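Local structure of endoglucanase (Ruminococcus champanellensis, 6WQV) at residues G69-V74 with L341-P346; D82-G85 with E89-I92; N122-P127 with N136-A141; N324-S329 with L335-T340. The protein probably hydrolyses internal beta-1,4 links of cellulose and, as a broad-specificity GH5_4 endoglucanase, of related plant polysaccharides such as xylan. One frame throughout, in Å; residues are numbered along the deposited sequence.

Contact 1 of 4, residues G69-V74 with L341-P346; sequences GGFNTV and LTWQYP
Trp343 reaches from the short strand 342-343 to the turn formed by Gly69, Gly70 and Phe71, and its indole carries the whole contact from one side. The side chain leaves the backbone toward the turn at CB, with CG beside the backbone N and opposite the carbonyl carbon (chi1 -67°). Beyond CG, the pyrrole edge comes first: NE1 stands 3.9 Å from Gly69 CA. The benzo ring follows, and its CZ2 lies equally near, 3.9 Å from Gly69 CA. Glycine suits this place, because a CB on Gly69 would fall only 2.4 Å from Trp343 CZ2, a plain clash. At the far rim, Trp343 CH2 touches Phe71 CE2 at 3.7 Å, approaching the phenyl ring at its edge and near its plane. The two aromatics slide past each other in opposite directions, their planes 41° apart and their six-membered rings 6.0 Å between centroids, so the meeting is oblique apolar packing. Gly70, at positive phi (120°), closes helix 60-68 with a Schellman motif, and the chain then turns Phe71 inward. Replacing Trp343 with an alanine would probably open a gap over Gly69 and take one apolar neighbour from Phe71 CE2. The indole also rests on Lys65 of helix 60-68, Leu349 of the C-terminal helix 346-353 and Leu336 of the partner strand, while Phe71 packs on Val66, Leu349 and Met353 just ahead of barrel strand 73-76; the pair thus joins the terminal hairpin and helix to the outside of the barrel.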
loop_
_atom_site.group_PDB
_atom_site.type_symbol
_atom_site.label_atom_id
_atom_site.label_comp_id
_atom_site.label_asym_id
_atom_site.label_seq_id
_atom_site.Cartn_x
_atom_site.Cartn_y
_atom_site.Cartn_z
ATOM N N GLY A 69 -17.140 8.910 5.056
ATOM C CA GLY A 69 -16.566 10.008 4.310
ATOM C C GLY A 69 -16.483 9.782 2.817
ATOM O O GLY A 69 -16.179 10.728 2.083
ATOM N N GLY A 70 -16.747 8.565 2.353
ATOM C CA GLY A 70 -16.812 8.286 0.929
ATOM C C GLY A 70 -15.821 7.253 0.440
ATOM O O GLY A 70 -15.839 6.930 -0.756
ATOM N N PHE A 71 -14.954 6.716 1.293
ATOM C CA PHE A 71 -14.019 5.677 0.869
ATOM C C PHE A 71 -14.711 4.320 0.935
ATOM O O PHE A 71 -15.497 4.061 1.844
ATOM C CB PHE A 71 -12.808 5.673 1.811
ATOM C CG PHE A 71 -12.021 6.966 1.813
ATOM C CD1 PHE A 71 -11.060 7.213 0.845
ATOM C CD2 PHE A 71 -12.229 7.929 2.791
ATOM C CE1 PHE A 71 -10.343 8.396 0.842
ATOM C CE2 PHE A 71 -11.496 9.109 2.793
ATOM C CZ PHE A 71 -10.564 9.342 1.816
ATOM N N ASN A 72 -14.433 3.440 -0.032
ATOM C CA ASN A 72 -14.944 2.074 0.043
ATOM C C ASN A 72 -13.847 1.014 0.143
ATOM O O ASN A 72 -14.150 -0.185 0.090
ATOM C CB ASN A 72 -15.933 1.774 -1.091
ATOM C CG ASN A 72 -15.273 1.339 -2.374
ATOM O OD1 ASN A 72 -14.073 1.521 -2.579
ATOM N ND2 ASN A 72 -16.069 0.773 -3.268
ATOM N N THR A 73 -12.593 1.427 0.338
ATOM C CA THR A 73 -11.432 0.543 0.355
ATOM C C THR A 73 -10.471 1.057 1.415
ATOM O O THR A 73 -10.245 2.267 1.516
ATOM C CB THR A 73 -10.751 0.574 -1.022
ATOM O OG1 THR A 73 -11.635 0.040 -2.010
ATOM C CG2 THR A 73 -9.468 -0.229 -1.040
ATOM N N VAL A 74 -9.922 0.141 2.205
ATOM C CA VAL A 74 -8.899 0.469 3.194
ATOM C C VAL A 74 -7.683 -0.412 2.943
ATOM O O VAL A 74 -7.793 -1.644 2.896
ATOM C CB VAL A 74 -9.396 0.305 4.639
ATOM C CG1 VAL A 74 -8.256 0.508 5.627
ATOM C CG2 VAL A 74 -10.529 1.278 4.907
ATOM N N LEU A 341 -12.485 11.879 15.815
ATOM C CA LEU A 341 -13.350 11.396 14.735
ATOM C C LEU A 341 -13.887 12.551 13.902
ATOM O O LEU A 341 -15.091 12.682 13.666
ATOM C CB LEU A 341 -14.475 10.503 15.253
ATOM C CG LEU A 341 -14.122 9.079 15.688
ATOM C CD1 LEU A 341 -15.408 8.361 16.089
ATOM C CD2 LEU A 341 -13.392 8.323 14.606
ATOM N N THR A 342 -12.970 13.396 13.446
ATOM C CA THR A 342 -13.302 14.540 12.617
ATOM C C THR A 342 -12.397 14.552 11.394
ATOM O O THR A 342 -11.222 14.168 11.457
ATOM C CB THR A 342 -13.130 15.866 13.373
ATOM O OG1 THR A 342 -11.792 15.949 13.880
ATOM C CG2 THR A 342 -14.122 15.984 14.522
ATOM N N TRP A 343 -12.963 15.001 10.278
ATOM C CA TRP A 343 -12.194 15.270 9.065
ATOM C C TRP A 343 -11.557 16.644 9.229
ATOM O O TRP A 343 -12.254 17.668 9.272
ATOM C CB TRP A 343 -13.095 15.221 7.834
ATOM C CG TRP A 343 -13.641 13.848 7.535
ATOM C CD1 TRP A 343 -14.947 13.458 7.606
ATOM C CD2 TRP A 343 -12.900 12.690 7.114
ATOM N NE1 TRP A 343 -15.064 12.138 7.254
ATOM C CE2 TRP A 343 -13.824 11.641 6.950
ATOM C CE3 TRP A 343 -11.546 12.442 6.861
ATOM C CZ2 TRP A 343 -13.438 10.368 6.548
ATOM C CZ3 TRP A 343 -11.168 11.173 6.459
ATOM C CH2 TRP A 343 -12.107 10.155 6.315
ATOM N N GLN A 344 -10.228 16.669 9.359
ATOM C CA GLN A 344 -9.540 17.904 9.708
ATOM C C GLN A 344 -9.477 18.871 8.534
ATOM O O GLN A 344 -9.340 20.082 8.736
ATOM C CB GLN A 344 -8.125 17.575 10.191
ATOM C CG GLN A 344 -7.377 18.727 10.815
ATOM C CD GLN A 344 -7.045 18.479 12.283
ATOM O OE1 GLN A 344 -7.723 17.705 12.968
ATOM N NE2 GLN A 344 -5.985 19.117 12.761
ATOM N N TYR A 345 -9.558 18.361 7.303
ATOM C CA TYR A 345 -9.474 19.176 6.094
ATOM C C TYR A 345 -10.696 18.891 5.228
ATOM O O TYR A 345 -10.603 18.240 4.178
ATOM C CB TYR A 345 -8.165 18.890 5.364
ATOM C CG TYR A 345 -6.951 19.018 6.271
ATOM C CD1 TYR A 345 -6.560 20.254 6.767
ATOM C CD2 TYR A 345 -6.202 17.904 6.624
ATOM C CE1 TYR A 345 -5.451 20.380 7.591
ATOM C CE2 TYR A 345 -5.091 18.020 7.447
ATOM C CZ TYR A 345 -4.728 19.257 7.932
ATOM O OH TYR A 345 -3.626 19.372 8.750
ATOM N N PRO A 346 -11.866 19.368 5.648
ATOM C CA PRO A 346 -13.098 19.029 4.912
ATOM C C PRO A 346 -13.111 19.489 3.461
ATOM O O PRO A 346 -13.697 18.797 2.620
ATOM C CB PRO A 346 -14.205 19.695 5.744
ATOM C CG PRO A 346 -13.483 20.767 6.558
ATOM C CD PRO A 346 -12.129 20.173 6.854
#

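Contact 2 of 4, residues D82-G85 with E89-I92; sequences DHTG and EYQI
Thr84 and Tyr90 are brought together by their first torsions: Thr84 sets its methyl CG2 anti to the backbone N, and Tyr90 holds CG opposite its own carbonyl carbon, beside the N (chi1 -63°). The methyl consequently settles against the root of the tyrosine, with Thr84 CG2 3.7 Å from Tyr90 CB and near the plane of the ring at its edge. The branched threonine serves two purposes here, since its OG1, turned beside the backbone N, bonds to Trp80 O. Next to it the backbones meet. Gly85 N donates to Gln91 O over 2.7 Å, a short bond bent to 151° at the hydrogen, with the donor tilted 33° from the carbonyl plane. Thr84 and Ile92 form a single beta bridge within the long loop that leads from strand 73-76 to helix 94-108, one of the beta-alpha connections of the TIM barrel. Weaker CA-H...O contacts line the bridge: Ile92 CA lies 3.3 Å from His83 O, and Tyr90 CA points almost straight at Gly85 O from 3.5 Å. Gly85 suits its position, as a CB there would come tight against Gln91 O. The amide of Gln145, from helix 129-149, serves both Tyr90 O and Ile92 N. The His83 ring, leading away from the bridge, stacks on Trp96 of helix 94-108.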
loop_
_atom_site.group_PDB
_atom_site.type_symbol
_atom_site.label_atom_id
_atom_site.label_comp_id
_atom_site.label_asym_id
_atom_site.label_seq_id
_atom_site.Cartn_x
_atom_site.Cartn_y
_atom_site.Cartn_z
ATOM N N ASP A 82 8.979 -7.005 13.472
ATOM C CA ASP A 82 9.145 -7.044 14.923
ATOM C C ASP A 82 8.271 -8.098 15.592
ATOM O O ASP A 82 8.288 -8.206 16.828
ATOM C CB ASP A 82 8.863 -5.678 15.552
ATOM C CG ASP A 82 9.736 -4.589 14.989
ATOM O OD1 ASP A 82 10.953 -4.817 14.799
ATOM O OD2 ASP A 82 9.192 -3.494 14.734
ATOM N N HIS A 83 7.513 -8.866 14.802
ATOM C CA HIS A 83 6.615 -9.911 15.281
ATOM C C HIS A 83 6.922 -11.255 14.637
ATOM O O HIS A 83 6.067 -12.146 14.638
ATOM C CB HIS A 83 5.166 -9.517 14.977
ATOM C CG HIS A 83 4.884 -8.079 15.265
ATOM N ND1 HIS A 83 4.594 -7.622 16.531
ATOM C CD2 HIS A 83 4.926 -6.985 14.466
ATOM C CE1 HIS A 83 4.438 -6.311 16.498
ATOM N NE2 HIS A 83 4.623 -5.902 15.256
ATOM N N THR A 84 8.113 -11.404 14.067
ATOM C CA THR A 84 8.517 -12.604 13.345
ATOM C C THR A 84 9.666 -13.270 14.087
ATOM O O THR A 84 10.643 -12.606 14.450
ATOM C CB THR A 84 8.969 -12.236 11.928
ATOM O OG1 THR A 84 7.904 -11.612 11.201
ATOM C CG2 THR A 84 9.415 -13.469 11.159
ATOM N N GLY A 85 9.558 -14.583 14.290
ATOM C CA GLY A 85 10.574 -15.348 14.979
ATOM C C GLY A 85 11.770 -15.672 14.101
ATOM O O GLY A 85 11.898 -15.217 12.964
ATOM N N GLU A 89 11.752 -21.081 10.592
ATOM C CA GLU A 89 10.295 -21.073 10.650
ATOM C C GLU A 89 9.718 -19.677 10.467
ATOM O O GLU A 89 8.624 -19.529 9.903
ATOM C CB GLU A 89 9.812 -21.653 11.982
ATOM C CG GLU A 89 10.313 -23.057 12.284
ATOM C CD GLU A 89 11.639 -23.081 13.036
ATOM O OE1 GLU A 89 12.256 -22.009 13.220
ATOM O OE2 GLU A 89 12.059 -24.181 13.452
ATOM N N TYR A 90 10.420 -18.649 10.940
ATOM C CA TYR A 90 9.931 -17.277 10.882
ATOM C C TYR A 90 8.488 -17.199 11.377
ATOM O O TYR A 90 7.604 -16.627 10.734
ATOM C CB TYR A 90 10.062 -16.701 9.469
ATOM C CG TYR A 90 11.484 -16.600 8.955
ATOM C CD1 TYR A 90 12.375 -15.693 9.510
ATOM C CD2 TYR A 90 11.937 -17.405 7.914
ATOM C CE1 TYR A 90 13.672 -15.588 9.049
ATOM C CE2 TYR A 90 13.240 -17.305 7.443
ATOM C CZ TYR A 90 14.099 -16.387 8.012
ATOM O OH TYR A 90 15.394 -16.275 7.549
ATOM N N GLN A 91 8.254 -17.800 12.540
ATOM C CA GLN A 91 6.914 -17.864 13.098
ATOM C C GLN A 91 6.429 -16.475 13.483
ATOM O O GLN A 91 7.106 -15.742 14.209
ATOM C CB GLN A 91 6.935 -18.764 14.331
ATOM C CG GLN A 91 5.635 -18.794 15.077
ATOM C CD GLN A 91 4.549 -19.497 14.304
ATOM O OE1 GLN A 91 4.779 -20.540 13.692
ATOM N NE2 GLN A 91 3.357 -18.921 14.313
ATOM N N ILE A 92 5.232 -16.125 13.019
ATOM C CA ILE A 92 4.624 -14.846 13.362
ATOM C C ILE A 92 3.923 -14.972 14.709
ATOM O O ILE A 92 3.172 -15.924 14.952
ATOM C CB ILE A 92 3.658 -14.396 12.257
ATOM C CG1 ILE A 92 4.432 -14.137 10.965
ATOM C CG2 ILE A 92 2.896 -13.158 12.693
ATOM C CD1 ILE A 92 3.550 -14.004 9.754
#

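Contact 3 of 4, residues N122-P127 with N136-A141; sequences NDWLIP and NARLDA
Arg138 lays its guanidinium flat on the indole of Trp124, the planes only 12° apart and the centres 3.5 Å from each other. This is the tight part of the contact. The arginine chain runs extended from CG to NE, and successive atoms keep to the same face of the ring: CZ sits over the five-membered ring in a cation-pi contact, and CD lies 3.6 Å from the centroid of the six-membered ring, a CH-pi contact. Trp124 NE1 and Arg138 NH2 are 3.5 Å apart but, both being donors, do not bond; NE1 gives its hydrogen bond to Glu121 OE1. Trp124 turns to meet the helix with CG in the crowded position between backbone N and carbonyl carbon (chi1 63°). Packing is slacker at the rim, where Leu139 CD2 comes to 4.0 Å from Trp124 CH2 at the edge of the ring, near its plane. Leu125 CD1 is likewise 4.0 Å from Leu139 CD2, though Leu125 has two conformers, which makes that touch less certain. The indole is buried, whereas the arginine is partly exposed, with Tyr90 against the side of its CD remote from Trp124. A leucine in place of Trp124 would probably leave the guanidinium without its flat aromatic bed and free to swing. The arrangement is a cation-pi stack by which the TIM-barrel beta-alpha loop after strand 113-117, which also carries the glycan-pocket residues His119 and His120, folds back onto the helix that follows, 129-149.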
loop_
_atom_site.group_PDB
_atom_site.type_symbol
_atom_site.label_atom_id
_atom_site.label_comp_id
_atom_site.label_asym_id
_atom_site.label_seq_id
_atom_site.Cartn_x
_atom_site.Cartn_y
_atom_site.Cartn_z
ATOM N N ASN A 122 12.320 -3.800 5.137
ATOM C CA ASN A 122 13.562 -3.619 4.396
ATOM C C ASN A 122 14.813 -4.012 5.175
ATOM O O ASN A 122 15.875 -4.143 4.555
ATOM C CB ASN A 122 13.645 -2.165 3.930
ATOM C CG ASN A 122 12.322 -1.653 3.377
ATOM O OD1 ASN A 122 11.631 -0.862 4.020
ATOM N ND2 ASN A 122 11.964 -2.104 2.183
ATOM N N ASP A 123 14.731 -4.225 6.493
ATOM C CA ASP A 123 15.925 -4.662 7.213
ATOM C C ASP A 123 16.366 -6.034 6.724
ATOM O O ASP A 123 17.562 -6.336 6.727
ATOM C CB ASP A 123 15.716 -4.695 8.724
ATOM C CG ASP A 123 15.875 -3.330 9.369
ATOM O OD1 ASP A 123 16.151 -2.350 8.644
ATOM O OD2 ASP A 123 15.718 -3.236 10.608
ATOM N N TRP A 124 15.414 -6.878 6.302
ATOM C CA TRP A 124 15.743 -8.177 5.719
ATOM C C TRP A 124 15.379 -8.315 4.246
ATOM O O TRP A 124 16.005 -9.118 3.553
ATOM C CB TRP A 124 15.062 -9.323 6.488
ATOM C CG TRP A 124 13.559 -9.288 6.451
ATOM C CD1 TRP A 124 12.744 -8.663 7.345
ATOM C CD2 TRP A 124 12.686 -9.909 5.485
ATOM N NE1 TRP A 124 11.432 -8.842 6.998
ATOM C CE2 TRP A 124 11.366 -9.603 5.860
ATOM C CE3 TRP A 124 12.898 -10.683 4.336
ATOM C CZ2 TRP A 124 10.257 -10.043 5.138
ATOM C CZ3 TRP A 124 11.794 -11.123 3.620
ATOM C CH2 TRP A 124 10.492 -10.804 4.025
ATOM N N LEU A 125 14.418 -7.533 3.744
ATOM C CA LEU A 125 13.928 -7.648 2.365
ATOM C C LEU A 125 14.868 -6.893 1.423
ATOM O O LEU A 125 14.550 -5.837 0.868
ATOM C CB LEU A 125 12.498 -7.126 2.281
ATOM C CG LEU A 125 11.730 -7.350 0.979
ATOM C CD1 LEU A 125 11.331 -8.816 0.846
ATOM C CD2 LEU A 125 10.492 -6.455 0.877
ATOM N N ILE A 126 16.053 -7.462 1.253
ATOM C CA ILE A 126 17.168 -6.814 0.568
ATOM C C ILE A 126 17.262 -7.336 -0.866
ATOM O O ILE A 126 17.481 -8.540 -1.066
ATOM C CB ILE A 126 18.477 -7.072 1.328
ATOM C CG1 ILE A 126 18.397 -6.467 2.733
ATOM C CG2 ILE A 126 19.682 -6.549 0.550
ATOM C CD1 ILE A 126 19.424 -7.048 3.691
ATOM N N PRO A 127 17.162 -6.467 -1.887
ATOM C CA PRO A 127 17.179 -6.962 -3.284
ATOM C C PRO A 127 18.578 -7.036 -3.891
ATOM O O PRO A 127 18.992 -6.218 -4.726
ATOM C CB PRO A 127 16.304 -5.944 -4.010
ATOM C CG PRO A 127 16.595 -4.645 -3.265
ATOM C CD PRO A 127 16.805 -5.034 -1.813
ATOM N N ASN A 136 13.887 -15.013 -0.404
ATOM C CA ASN A 136 12.800 -15.798 -0.978
ATOM C C ASN A 136 12.281 -16.824 0.020
ATOM O O ASN A 136 11.068 -17.052 0.111
ATOM C CB ASN A 136 13.250 -16.464 -2.279
ATOM C CG ASN A 136 13.018 -15.589 -3.493
ATOM O OD1 ASN A 136 12.020 -14.875 -3.581
ATOM N ND2 ASN A 136 13.938 -15.649 -4.445
ATOM N N ALA A 137 13.177 -17.447 0.789
ATOM C CA ALA A 137 12.738 -18.408 1.800
ATOM C C ALA A 137 11.896 -17.735 2.882
ATOM O O ALA A 137 10.868 -18.278 3.307
ATOM C CB ALA A 137 13.947 -19.104 2.426
ATOM N N ARG A 138 12.315 -16.553 3.344
ATOM C CA ARG A 138 11.564 -15.856 4.384
ATOM C C ARG A 138 10.234 -15.352 3.849
ATOM O O ARG A 138 9.202 -15.461 4.526
ATOM C CB ARG A 138 12.406 -14.709 4.939
ATOM C CG ARG A 138 11.718 -13.901 6.021
ATOM C CD ARG A 138 12.698 -13.111 6.859
ATOM N NE ARG A 138 11.998 -12.264 7.826
ATOM C CZ ARG A 138 12.561 -11.725 8.898
ATOM N NH1 ARG A 138 13.841 -11.935 9.158
ATOM N NH2 ARG A 138 11.840 -10.967 9.721
ATOM N N LEU A 139 10.227 -14.818 2.628
ATOM C CA LEU A 139 8.975 -14.398 2.008
ATOM C C LEU A 139 7.986 -15.547 1.944
ATOM O O LEU A 139 6.798 -15.383 2.241
ATOM C CB LEU A 139 9.254 -13.906 0.592
ATOM C CG LEU A 139 9.607 -12.438 0.408
ATOM C CD1 LEU A 139 10.061 -12.221 -1.020
ATOM C CD2 LEU A 139 8.410 -11.572 0.746
ATOM N N ASP A 140 8.450 -16.716 1.510
ATOM C CA ASP A 140 7.557 -17.860 1.432
ATOM C C ASP A 140 7.062 -18.260 2.816
ATOM O O ASP A 140 5.871 -18.542 2.998
ATOM C CB ASP A 140 8.267 -19.012 0.734
ATOM C CG ASP A 140 7.488 -20.283 0.807
ATOM O OD1 ASP A 140 6.413 -20.362 0.171
ATOM O OD2 ASP A 140 7.928 -21.194 1.529
ATOM N N ALA A 141 7.949 -18.249 3.813
ATOM C CA ALA A 141 7.547 -18.652 5.154
ATOM C C ALA A 141 6.478 -17.729 5.726
ATOM O O ALA A 141 5.500 -18.198 6.324
ATOM C CB ALA A 141 8.759 -18.705 6.087
#

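Contact 4 of 4, residues N324-S329 with L335-T340; sequences NAFDTS and LLNRGT. With EDO (1,2-ethanediol), chain I.
Asn324 OD1 takes the backbone N-H of Arg338 in a 3.1 Å bond, nearly straight at the hydrogen (171°) although the donor is tilted 30° from the carbonyl plane. The same oxygen stands 3.2 Å from Leu336 O, an acceptor with which it cannot bond. Asparagine suits the site: it tolerates the positive phi found here, and with CG anti to the backbone N its amide is carried across to the other segment. There the amide stacks on the guanidinium of Arg338, planes 23° apart, Asn324 CB lying over one face 3.7 Å from Arg338 NE. The arginine's tips are occupied beyond the contact, NH1 by Thr32 OG1 and NH2 by Gly30 O. A water accepts a hydrogen bond from Asn324 ND2 and a weak one from Gly339 N. The two segments join the loop after strand 318-322, the last of the TIM barrel, to a small antiparallel hairpin, 336-337 with 342-343, whose turn includes a G1 beta bulge opposite Asn337; Asn323, one residue before the contact, belongs to the glycan pocket. Phe326 fills the rest of the contact with its ring, whose edge meets Leu336 O in the ring plane, with CZ 3.4 Å from that oxygen, and the same CZ is 3.9 Å from Asn337 CB. A 1,2-ethanediol, probably from the crystallisation liquor, accepts hydrogen bonds from Phe326 N at O1 (2.8 Å) and from Asp327 N at O2 (2.6 Å).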
loop_
_atom_site.group_PDB
_atom_site.type_symbol
_atom_site.label_atom_id
_atom_site.label_comp_id
_atom_site.label_asym_id
_atom_site.label_seq_id
_atom_site.Cartn_x
_atom_site.Cartn_y
_atom_site.Cartn_z
ATOM N N ASN A 324 -2.375 10.207 10.256
ATOM C CA ASN A 324 -2.951 10.782 11.470
ATOM C C ASN A 324 -2.083 11.900 12.058
ATOM O O ASN A 324 -2.138 12.164 13.253
ATOM C CB ASN A 324 -3.229 9.694 12.519
ATOM C CG ASN A 324 -4.126 10.168 13.643
ATOM O OD1 ASN A 324 -5.140 10.811 13.401
ATOM N ND2 ASN A 324 -3.756 9.842 14.875
ATOM N N ALA A 325 -1.291 12.579 11.223
ATOM C CA ALA A 325 -0.381 13.630 11.671
ATOM C C ALA A 325 -0.742 14.935 10.968
ATOM O O ALA A 325 -0.844 14.974 9.740
ATOM C CB ALA A 325 1.072 13.243 11.367
ATOM N N PHE A 326 -0.927 15.998 11.753
ATOM C CA PHE A 326 -1.465 17.267 11.261
ATOM C C PHE A 326 -0.480 18.418 11.366
ATOM O O PHE A 326 -0.212 19.083 10.359
ATOM C CB PHE A 326 -2.812 17.571 11.974
ATOM C CG PHE A 326 -3.802 16.478 11.757
ATOM C CD1 PHE A 326 -4.554 16.441 10.602
ATOM C CD2 PHE A 326 -3.895 15.423 12.651
ATOM C CE1 PHE A 326 -5.412 15.386 10.352
ATOM C CE2 PHE A 326 -4.751 14.369 12.408
ATOM C CZ PHE A 326 -5.503 14.349 11.248
ATOM N N ASP A 327 0.081 18.662 12.543
ATOM C CA ASP A 327 0.945 19.817 12.754
ATOM C C ASP A 327 2.236 19.410 13.457
ATOM O O ASP A 327 2.805 20.190 14.224
ATOM C CB ASP A 327 0.198 20.910 13.516
ATOM C CG ASP A 327 -1.056 21.375 12.778
ATOM O OD1 ASP A 327 -0.928 21.932 11.667
ATOM O OD2 ASP A 327 -2.168 21.164 13.307
ATOM N N THR A 328 2.717 18.199 13.175
ATOM C CA THR A 328 3.957 17.702 13.743
ATOM C C THR A 328 5.156 18.236 12.955
ATOM O O THR A 328 5.018 18.879 11.912
ATOM C CB THR A 328 3.979 16.171 13.715
ATOM O OG1 THR A 328 4.247 15.718 12.380
ATOM C CG2 THR A 328 2.644 15.592 14.181
ATOM N N SER A 329 6.354 17.960 13.478
ATOM C CA SER A 329 7.596 18.307 12.798
ATOM C C SER A 329 7.980 17.293 11.724
ATOM O O SER A 329 9.003 17.479 11.053
ATOM C CB SER A 329 8.729 18.407 13.818
ATOM O OG SER A 329 8.892 17.168 14.486
ATOM N N LEU A 335 -5.717 13.092 7.543
ATOM C CA LEU A 335 -6.961 13.529 6.924
ATOM C C LEU A 335 -8.077 13.322 7.937
ATOM O O LEU A 335 -8.814 14.266 8.242
ATOM C CB LEU A 335 -7.200 12.764 5.625
ATOM C CG LEU A 335 -8.290 13.271 4.688
ATOM C CD1 LEU A 335 -7.961 14.644 4.140
ATOM C CD2 LEU A 335 -8.479 12.294 3.544
ATOM N N LEU A 336 -8.178 12.112 8.483
ATOM C CA LEU A 336 -9.068 11.824 9.604
ATOM C C LEU A 336 -8.299 12.027 10.900
ATOM O O LEU A 336 -7.257 11.399 11.118
ATOM C CB LEU A 336 -9.547 10.372 9.551
ATOM C CG LEU A 336 -10.396 9.892 10.740
ATOM C CD1 LEU A 336 -11.675 10.705 10.835
ATOM C CD2 LEU A 336 -10.693 8.404 10.596
ATOM N N ASN A 337 -8.810 12.888 11.775
ATOM C CA ASN A 337 -8.274 12.990 13.125
ATOM C C ASN A 337 -8.911 11.858 13.920
ATOM O O ASN A 337 -10.093 11.913 14.271
ATOM C CB ASN A 337 -8.561 14.366 13.712
ATOM C CG ASN A 337 -7.917 14.565 15.057
ATOM O OD1 ASN A 337 -7.777 13.629 15.845
ATOM N ND2 ASN A 337 -7.517 15.798 15.340
ATOM N N ARG A 338 -8.137 10.803 14.191
ATOM C CA ARG A 338 -8.721 9.574 14.717
ATOM C C ARG A 338 -9.229 9.742 16.143
ATOM O O ARG A 338 -10.217 9.106 16.527
ATOM C CB ARG A 338 -7.702 8.432 14.632
ATOM C CG ARG A 338 -7.342 8.027 13.208
ATOM C CD ARG A 338 -6.373 6.874 13.184
ATOM N NE ARG A 338 -5.595 6.887 11.952
ATOM C CZ ARG A 338 -4.564 6.087 11.721
ATOM N NH1 ARG A 338 -4.198 5.196 12.621
ATOM N NH2 ARG A 338 -3.898 6.193 10.583
ATOM N N GLY A 339 -8.574 10.581 16.947
ATOM C CA GLY A 339 -8.988 10.746 18.328
ATOM C C GLY A 339 -10.259 11.547 18.501
ATOM O O GLY A 339 -10.999 11.326 19.457
ATOM N N THR A 340 -10.529 12.474 17.584
ATOM C CA THR A 340 -11.734 13.296 17.653
ATOM C C THR A 340 -12.815 12.828 16.689
ATOM O O THR A 340 -13.956 13.304 16.781
ATOM C CB THR A 340 -11.371 14.751 17.340
ATOM O OG1 THR A 340 -10.769 14.815 16.046
ATOM C CG2 THR A 340 -10.391 15.272 18.371
HETATM C C1 EDO I . -0.965 16.148 15.879
HETATM O O1 EDO I . -0.820 15.595 14.569
HETATM C C2 EDO I . -1.157 17.655 15.764
HETATM O O2 EDO I . 0.009 18.202 15.140
HETATM O O HOH W 1 -5.473 10.777 17.349
#

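The four contacts form two pairs, well apart on a single TIM barrel. Contacts 2 and 3 come one after the other along the chain, their centres about 12 Å apart, and touch where Tyr90 and Thr84 meet Arg138, so the loop after strand 73-76 rests on helix 129-149, onto which the loop after strand 113-117 also folds. Contacts 1 and 4 also lie about 12 Å apart and share the hairpin 336-337/342-343, which continues into helix 346-353. Contact 1 spans most of the sequence and encloses the other three, so the chain's end returns to its early part. The centres of contacts 1 and 3 are about 34 Å apart, and the two pairs belong to separate parts of the barrel that binds the glycan.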